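PDB 5Y7Q: fanconi-associated nuclease 1 homolog from Pseudomonas aeruginosa, which is a bacterial member of the FAN1 nuclease family, in which helix-turn-helix-type and SAP regions precede a VRR-NUC domain. Local coordinates for residues A470-Y475 with A499-P504; S413-L418 with A453-C458; Q81-R86 with G106-A111. One frame throughout, in Å; residues are numbered along the deposited sequence.

Contact 1 (A470-Y475 with A499-P504); sequences AIRCRY and ALDCLP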
# COMPACT_ATOMS: atom_id res chain seq x y z
N ALA A 470 0.23 12.00 28.85
CA ALA A 470 1.12 11.97 27.70
C ALA A 470 0.33 11.73 26.42
O ALA A 470 0.58 12.38 25.39
CB ALA A 470 2.17 10.88 27.92
N ILE A 471 -0.64 10.83 26.48
CA ILE A 471 -1.45 10.54 25.31
C ILE A 471 -2.39 11.69 24.98
O ILE A 471 -2.59 12.01 23.81
CB ILE A 471 -2.19 9.21 25.53
CG1 ILE A 471 -1.27 8.05 25.13
CG2 ILE A 471 -3.52 9.18 24.81
CD1 ILE A 471 -1.66 6.73 25.75
N ARG A 472 -2.98 12.34 25.99
CA ARG A 472 -3.85 13.48 25.68
C ARG A 472 -3.06 14.62 25.04
O ARG A 472 -3.55 15.28 24.11
CB ARG A 472 -4.56 14.00 26.94
CG ARG A 472 -5.73 13.17 27.44
CD ARG A 472 -6.31 13.74 28.73
NE ARG A 472 -6.75 12.68 29.64
CZ ARG A 472 -6.17 12.39 30.80
NH1 ARG A 472 -5.12 13.10 31.22
NH2 ARG A 472 -6.64 11.40 31.56
N CYS A 473 -1.83 14.86 25.51
CA CYS A 473 -1.04 15.93 24.92
C CYS A 473 -0.56 15.56 23.52
O CYS A 473 -0.62 16.38 22.61
CB CYS A 473 0.12 16.31 25.82
SG CYS A 473 -0.44 17.50 27.05
N ARG A 474 -0.10 14.32 23.34
CA ARG A 474 0.27 13.89 21.99
C ARG A 474 -0.93 13.98 21.07
O ARG A 474 -0.79 14.38 19.91
CB ARG A 474 0.83 12.46 22.03
CG ARG A 474 2.12 12.26 21.22
CD ARG A 474 3.33 13.03 21.76
NE ARG A 474 3.58 12.80 23.18
CZ ARG A 474 3.62 13.77 24.11
NH1 ARG A 474 3.46 15.04 23.75
NH2 ARG A 474 3.85 13.47 25.39
N TYR A 475 -2.12 13.67 21.58
CA TYR A 475 -3.34 13.76 20.80
C TYR A 475 -3.62 15.19 20.38
O TYR A 475 -4.03 15.43 19.24
CB TYR A 475 -4.51 13.21 21.63
CG TYR A 475 -5.89 13.23 20.98
CD1 TYR A 475 -6.74 14.35 21.09
CD2 TYR A 475 -6.36 12.14 20.31
CE1 TYR A 475 -8.01 14.35 20.54
CE2 TYR A 475 -7.61 12.12 19.75
CZ TYR A 475 -8.43 13.22 19.87
OH TYR A 475 -9.67 13.14 19.30
N ALA A 499 -11.66 5.26 26.86
CA ALA A 499 -10.60 4.28 26.73
C ALA A 499 -9.51 4.48 27.79
O ALA A 499 -9.06 3.52 28.41
CB ALA A 499 -10.01 4.34 25.33
N LEU A 500 -9.15 5.73 28.06
CA LEU A 500 -8.06 6.01 28.98
C LEU A 500 -8.41 5.55 30.38
O LEU A 500 -7.60 4.93 31.07
CB LEU A 500 -7.74 7.50 28.98
CG LEU A 500 -6.90 8.02 27.82
CD1 LEU A 500 -6.32 9.37 28.20
CD2 LEU A 500 -5.78 7.05 27.46
N ASP A 501 -9.61 5.89 30.83
CA ASP A 501 -9.94 5.62 32.21
C ASP A 501 -10.47 4.21 32.45
O ASP A 501 -10.38 3.72 33.58
CB ASP A 501 -10.90 6.72 32.70
CG ASP A 501 -10.21 8.11 32.79
OD1 ASP A 501 -9.55 8.40 33.82
OD2 ASP A 501 -10.30 8.90 31.81
N CYS A 502 -10.99 3.53 31.42
CA CYS A 502 -11.48 2.16 31.58
C CYS A 502 -10.49 1.06 31.22
O CYS A 502 -10.73 -0.09 31.58
CB CYS A 502 -12.75 1.94 30.75
SG CYS A 502 -14.19 2.86 31.29
N LEU A 503 -9.38 1.36 30.54
CA LEU A 503 -8.49 0.29 30.10
C LEU A 503 -7.32 0.16 31.05
O LEU A 503 -6.60 1.15 31.27
CB LEU A 503 -7.98 0.54 28.68
CG LEU A 503 -8.98 0.36 27.53
CD1 LEU A 503 -8.37 0.75 26.20
CD2 LEU A 503 -9.49 -1.07 27.49
N PRO A 504 -7.08 -1.03 31.60
CA PRO A 504 -5.93 -1.22 32.48
C PRO A 504 -4.63 -0.97 31.74
O PRO A 504 -4.49 -1.28 30.56
CB PRO A 504 -6.04 -2.70 32.90
CG PRO A 504 -7.46 -3.07 32.64
CD PRO A 504 -7.88 -2.25 31.45
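Leu500 reaches between Ile471 and Arg472, and its two methyl groups divide the work. CD2 of Leu500 lies 4.1 Å from CG2 of Ile471, an apolar touch in which the two branched side chains run past one another in opposite senses. CD1 of Leu500 turns to Arg472 instead, coming within 3.6 Å of NE and 3.9 Å of CG. The leucine therefore contacts both the aliphatic stem of the arginine and the start of its guanidinium, approaching that flat group obliquely. Arg472 leaves its helix at an angle to the other segment and still reaches it, because the chain, extended through chi2 at 177°, bends at chi3 (-144°) and carries the guanidinium past CD1 of Leu500. Neither backbone comes close: the nearest pair of CA atoms, those of Ile471 and Leu500, are 8.8 Å apart, so across the two segments it is side chains that meet. Both helices, 467-478 and 493-502, belong to the VRR-NUC domain, and Arg468 NE also bonds to O of Leu500. Asp501, one residue beyond the leucine, brings OD2 to 4.4 Å from NH2 of Arg472, at the edge of the guanidinium and near its plane. This is too far for a salt bridge, though the opposite charges probably still attract weakly. The stronger partners of this arginine are Asp469, which pairs with NH1, and Glu497, which pairs with NE and belongs to the same helix as Leu500. These acidic groups probably balance its charge and help to fix the orientation of the guanidinium. The contact combines a small apolar touch on its buried side, which Leu417, Leu418 and Leu496 extend round Ile471, with a partly exposed arginine that gives its stem to Leu500 and its charge to Asp469 and Glu497.

Contact 2 (S413-L418 with A453-C458); sequences SLFGLL and ALFEAC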
# COMPACT_ATOMS: atom_id res chain seq x y z
N SER A 413 -4.25 3.04 17.85
CA SER A 413 -4.13 4.48 18.07
C SER A 413 -3.44 4.77 19.39
O SER A 413 -2.46 5.51 19.43
CB SER A 413 -5.49 5.14 18.00
OG SER A 413 -5.93 5.17 16.66
N LEU A 414 -3.94 4.19 20.48
CA LEU A 414 -3.30 4.41 21.78
C LEU A 414 -1.81 4.10 21.72
O LEU A 414 -0.99 4.82 22.31
CB LEU A 414 -4.00 3.55 22.84
CG LEU A 414 -5.44 3.96 23.11
CD1 LEU A 414 -6.12 2.92 23.95
CD2 LEU A 414 -5.47 5.29 23.80
N PHE A 415 -1.44 3.06 20.97
CA PHE A 415 -0.02 2.75 20.83
C PHE A 415 0.72 3.85 20.08
O PHE A 415 1.80 4.29 20.49
CB PHE A 415 0.15 1.43 20.10
CG PHE A 415 1.55 1.17 19.66
CD1 PHE A 415 2.54 0.88 20.59
CD2 PHE A 415 1.89 1.22 18.32
CE1 PHE A 415 3.85 0.63 20.19
CE2 PHE A 415 3.19 0.99 17.91
CZ PHE A 415 4.18 0.69 18.85
N GLY A 416 0.15 4.31 18.97
CA GLY A 416 0.83 5.31 18.18
C GLY A 416 0.92 6.64 18.88
O GLY A 416 1.88 7.40 18.66
N LEU A 417 -0.06 6.94 19.73
CA LEU A 417 0.00 8.16 20.51
C LEU A 417 1.08 8.06 21.58
O LEU A 417 1.91 8.97 21.72
CB LEU A 417 -1.36 8.44 21.14
CG LEU A 417 -2.26 9.02 20.04
CD1 LEU A 417 -3.71 9.02 20.51
CD2 LEU A 417 -1.78 10.45 19.61
N LEU A 418 1.10 6.97 22.34
CA LEU A 418 2.10 6.89 23.40
C LEU A 418 3.49 6.89 22.80
O LEU A 418 4.37 7.67 23.22
CB LEU A 418 1.88 5.65 24.27
CG LEU A 418 2.76 5.48 25.49
CD1 LEU A 418 2.78 6.74 26.38
CD2 LEU A 418 2.27 4.26 26.27
N ALA A 453 15.85 2.07 23.44
CA ALA A 453 15.64 2.91 24.61
C ALA A 453 14.32 3.68 24.52
O ALA A 453 13.45 3.55 25.39
CB ALA A 453 16.81 3.89 24.77
N LEU A 454 14.14 4.43 23.43
CA LEU A 454 12.99 5.33 23.33
C LEU A 454 11.67 4.59 23.48
O LEU A 454 10.66 5.20 23.86
CB LEU A 454 13.01 6.08 21.99
CG LEU A 454 13.72 7.43 21.96
CD1 LEU A 454 15.26 7.27 22.02
CD2 LEU A 454 13.28 8.23 20.75
N PHE A 455 11.64 3.29 23.17
CA PHE A 455 10.41 2.53 23.36
C PHE A 455 10.16 2.20 24.83
O PHE A 455 9.08 2.48 25.36
CB PHE A 455 10.44 1.27 22.50
CG PHE A 455 9.85 1.47 21.13
CD1 PHE A 455 10.66 1.44 20.00
CD2 PHE A 455 8.49 1.73 20.98
CE1 PHE A 455 10.12 1.62 18.75
CE2 PHE A 455 7.95 1.92 19.73
CZ PHE A 455 8.77 1.87 18.61
N GLU A 456 11.18 1.66 25.51
CA GLU A 456 11.00 1.38 26.92
C GLU A 456 10.85 2.66 27.73
O GLU A 456 10.26 2.62 28.82
CB GLU A 456 12.16 0.53 27.45
CG GLU A 456 11.75 -0.31 28.67
CD GLU A 456 10.29 -0.79 28.60
OE1 GLU A 456 9.96 -1.60 27.70
OE2 GLU A 456 9.48 -0.35 29.44
N ALA A 457 11.35 3.78 27.23
CA ALA A 457 10.93 5.06 27.78
C ALA A 457 9.41 5.21 27.64
O ALA A 457 8.71 5.25 28.65
CB ALA A 457 11.67 6.21 27.10
N CYS A 458 8.90 5.26 26.40
CA CYS A 458 7.49 5.60 26.18
C CYS A 458 6.57 4.60 26.87
O CYS A 458 5.69 4.99 27.65
CB CYS A 458 7.19 5.65 24.68
SG CYS A 458 7.69 7.18 23.83
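Phe415 and Phe455 meet at their outer carbons, CZ of Phe415 lying 4.1 Å from CE2 of Phe455. Their rings are displaced laterally and do not overlap, so they sit beside each other with a step between them and form no stack. The two side chains cross at about a right angle although their ring planes are nearly parallel. For Phe415, CG anti to the backbone N (chi1 168°) carries the ring across toward helix 452-460, so that CZ leads. Two further rings, Phe485 and Phe512, pack against Phe415 in edge-to-face fashion, which makes it part of an aromatic cluster. The rest of the contact lies at the ends of the segments, where Leu418 and Cys458 approach with CA atoms 6.2 Å apart. Here the exchange is reciprocal, each side chain facing the other residue's carbonyl. The isobutyl group of Leu418 lies against the carbonyl of Cys458, with CD1 of Leu418 3.6 Å from O of Cys458 and CG of Leu418 3.7 Å from the same oxygen. In the other direction SG of Cys458 stands 3.4 Å from O of Leu418, close to the point where helix 409-418 ends. The pairing thus joins the C-terminal turn of that helix to helix 452-460. Around it, helix 505-517 supplies Leu516 to both phenylalanines and Leu515 to Phe415, and helix 420-423 adds Ile423 beside Phe415 and Ala422 beside Phe455. Leu417 and Leu418 of helix 409-418 pack on Ile471 of helix 467-478, and Leu417 also on Arg474 and Tyr475.

Contact 3 (Q81-R86 with G106-A111); sequences QALLVR and GDTRAA. With nucleotides of chain B.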
# COMPACT_ATOMS: atom_id res chain seq x y z
N GLN A 81 10.08 25.54 -19.13
CA GLN A 81 10.10 24.77 -17.89
C GLN A 81 8.68 24.41 -17.44
O GLN A 81 8.36 23.24 -17.20
CB GLN A 81 10.83 25.55 -16.80
CG GLN A 81 12.33 25.63 -16.95
CD GLN A 81 12.99 26.38 -15.80
OE1 GLN A 81 12.45 27.36 -15.32
NE2 GLN A 81 14.16 25.92 -15.37
N ALA A 82 7.81 25.43 -17.36
CA ALA A 82 6.44 25.24 -16.86
C ALA A 82 5.68 24.25 -17.72
O ALA A 82 5.00 23.35 -17.20
CB ALA A 82 5.70 26.57 -16.82
N LEU A 83 5.78 24.40 -19.04
CA LEU A 83 5.09 23.48 -19.93
C LEU A 83 5.56 22.07 -19.70
O LEU A 83 4.74 21.14 -19.61
CB LEU A 83 5.32 23.87 -21.38
CG LEU A 83 4.57 22.92 -22.29
CD1 LEU A 83 3.08 23.01 -21.94
CD2 LEU A 83 4.84 23.26 -23.76
N LEU A 84 6.87 21.89 -19.54
CA LEU A 84 7.39 20.55 -19.28
C LEU A 84 6.72 19.96 -18.06
O LEU A 84 6.15 18.85 -18.11
CB LEU A 84 8.89 20.59 -19.07
CG LEU A 84 9.46 19.18 -19.14
CD1 LEU A 84 8.94 18.53 -20.41
CD2 LEU A 84 10.97 19.22 -19.14
N VAL A 85 6.77 20.68 -16.95
CA VAL A 85 6.28 20.10 -15.71
C VAL A 85 4.81 19.76 -15.84
O VAL A 85 4.36 18.68 -15.40
CB VAL A 85 6.57 21.06 -14.55
CG1 VAL A 85 5.94 20.57 -13.30
CG2 VAL A 85 8.08 21.15 -14.36
N ARG A 86 4.05 20.61 -16.54
CA ARG A 86 2.65 20.28 -16.81
C ARG A 86 2.53 18.94 -17.54
O ARG A 86 1.71 18.10 -17.16
CB ARG A 86 1.99 21.38 -17.62
CG ARG A 86 1.84 22.64 -16.86
CD ARG A 86 1.04 22.47 -15.62
NE ARG A 86 0.52 23.77 -15.23
CZ ARG A 86 -0.40 23.98 -14.30
NH1 ARG A 86 -0.93 22.96 -13.65
NH2 ARG A 86 -0.81 25.23 -14.05
N GLY A 106 0.94 31.08 -21.51
CA GLY A 106 0.57 31.74 -22.74
C GLY A 106 0.57 30.79 -23.92
O GLY A 106 0.15 29.63 -23.80
N ASP A 107 1.05 31.28 -25.07
CA ASP A 107 1.11 30.51 -26.30
C ASP A 107 1.84 29.20 -26.08
O ASP A 107 3.00 29.18 -25.66
CB ASP A 107 1.82 31.36 -27.37
CG ASP A 107 1.93 30.67 -28.72
OD1 ASP A 107 1.66 29.46 -28.84
OD2 ASP A 107 2.30 31.38 -29.69
N THR A 108 1.18 28.09 -26.41
CA THR A 108 1.77 26.78 -26.17
C THR A 108 2.86 26.47 -27.17
O THR A 108 3.93 25.99 -26.80
CB THR A 108 0.71 25.69 -26.20
OG1 THR A 108 -0.31 25.98 -25.24
CG2 THR A 108 1.32 24.32 -25.88
N ARG A 109 2.61 26.74 -28.46
CA ARG A 109 3.59 26.42 -29.49
C ARG A 109 4.93 27.10 -29.21
O ARG A 109 5.99 26.46 -29.22
CB ARG A 109 3.03 26.81 -30.85
CG ARG A 109 3.70 26.12 -32.03
CD ARG A 109 2.85 26.25 -33.29
NE ARG A 109 1.56 25.59 -33.14
CZ ARG A 109 0.53 25.79 -33.95
NH1 ARG A 109 0.64 26.64 -34.96
NH2 ARG A 109 -0.61 25.15 -33.73
N ALA A 110 4.89 28.40 -28.90
CA ALA A 110 6.10 29.11 -28.52
C ALA A 110 6.79 28.43 -27.35
O ALA A 110 7.98 28.10 -27.42
CB ALA A 110 5.78 30.57 -28.19
N ALA A 111 6.05 28.14 -26.28
CA ALA A 111 6.70 27.58 -25.10
C ALA A 111 7.25 26.18 -25.35
O ALA A 111 8.16 25.73 -24.64
CB ALA A 111 5.73 27.56 -23.91
P DG B 10 -3.80 25.14 -11.23
OP1 DG B 10 -4.09 26.46 -11.82
OP2 DG B 10 -2.59 24.36 -11.55
O5' DG B 10 -3.90 25.38 -9.66
C5' DG B 10 -5.06 26.00 -9.14
C4' DG B 10 -5.21 25.68 -7.69
O4' DG B 10 -5.55 24.28 -7.56
C3' DG B 10 -3.94 25.90 -6.88
O3' DG B 10 -4.17 26.84 -5.86
C2' DG B 10 -3.60 24.53 -6.29
C1' DG B 10 -4.88 23.74 -6.45
N9 DG B 10 -4.62 22.34 -6.71
C8 DG B 10 -3.67 21.82 -7.56
N7 DG B 10 -3.66 20.52 -7.58
C5 DG B 10 -4.65 20.16 -6.68
C6 DG B 10 -5.10 18.87 -6.28
O6 DG B 10 -4.69 17.76 -6.65
N1 DG B 10 -6.13 18.97 -5.33
C2 DG B 10 -6.65 20.15 -4.84
N2 DG B 10 -7.64 20.05 -3.94
N3 DG B 10 -6.25 21.35 -5.21
C4 DG B 10 -5.25 21.28 -6.13
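Leu83 packs into the first turn of helix 108-118, joining two helices of the helix-turn-helix-type domain near the start of the chain. It has the largest buried surface in the contact, and a single methyl does the touching: CD2 of Leu83 lies 4.1 Å from C of Ala111 and 4.4 Å from its CB. At the start of that turn the same CD2 is 4.2 Å from both O and CG2 of Thr108. The methyl therefore rests against residues three positions apart, partly on side chains and partly on backbone. With chi1 at -179° the leucine stretches away from its own backbone N and toward helix 108-118. The small side chain of Ala111 is consistent with the close approach of the backbones, 6.8 Å between the CA atoms of Leu83 and Ala111. Thr108 presents its methyl to the leucine while its OG1 is hydrogen-bonded to the carbonyl of Leu100. A hydrogen bond between Ala111 O and Ser80 OG ties the same two helices together one turn before Leu83. Asp107 caps the N-terminus of helix 108-118, its OD1 accepting weakly from the backbone N atoms of Arg109 and Ala110. On another side of helix 78-89, Arg86 reaches the DNA, its guanidinium placed by a salt bridge to Glu104 and a cation-pi contact with Tyr43. Two of its nitrogens converge on one phosphate oxygen, OP2 of DG10 of chain B, which lies in the guanidinium plane: NH1 of Arg86 bonds to it at 3.0 Å and NH2 at 3.2 Å.

Contacts 1 and 2 are neighbours, with centres 12 Å apart, and they touch through helix 409-418. CG1 of Ile471 lies 3.8 Å from N of Leu418, and CD1 of Leu503 lies 3.9 Å from CD1 of Leu414, so both segments of contact 1 pack on the first segment of contact 2. Helices 452-460 and 467-478, one from each contact, also follow each other in the chain. Contact 3 is remote, its centre about 53 Å from that of contact 1 and 50 Å from that of contact 2. It includes a direct phosphate contact, whereas the nearest atoms of contacts 1 and 2 stay about 17 and 15 Å from the DNA.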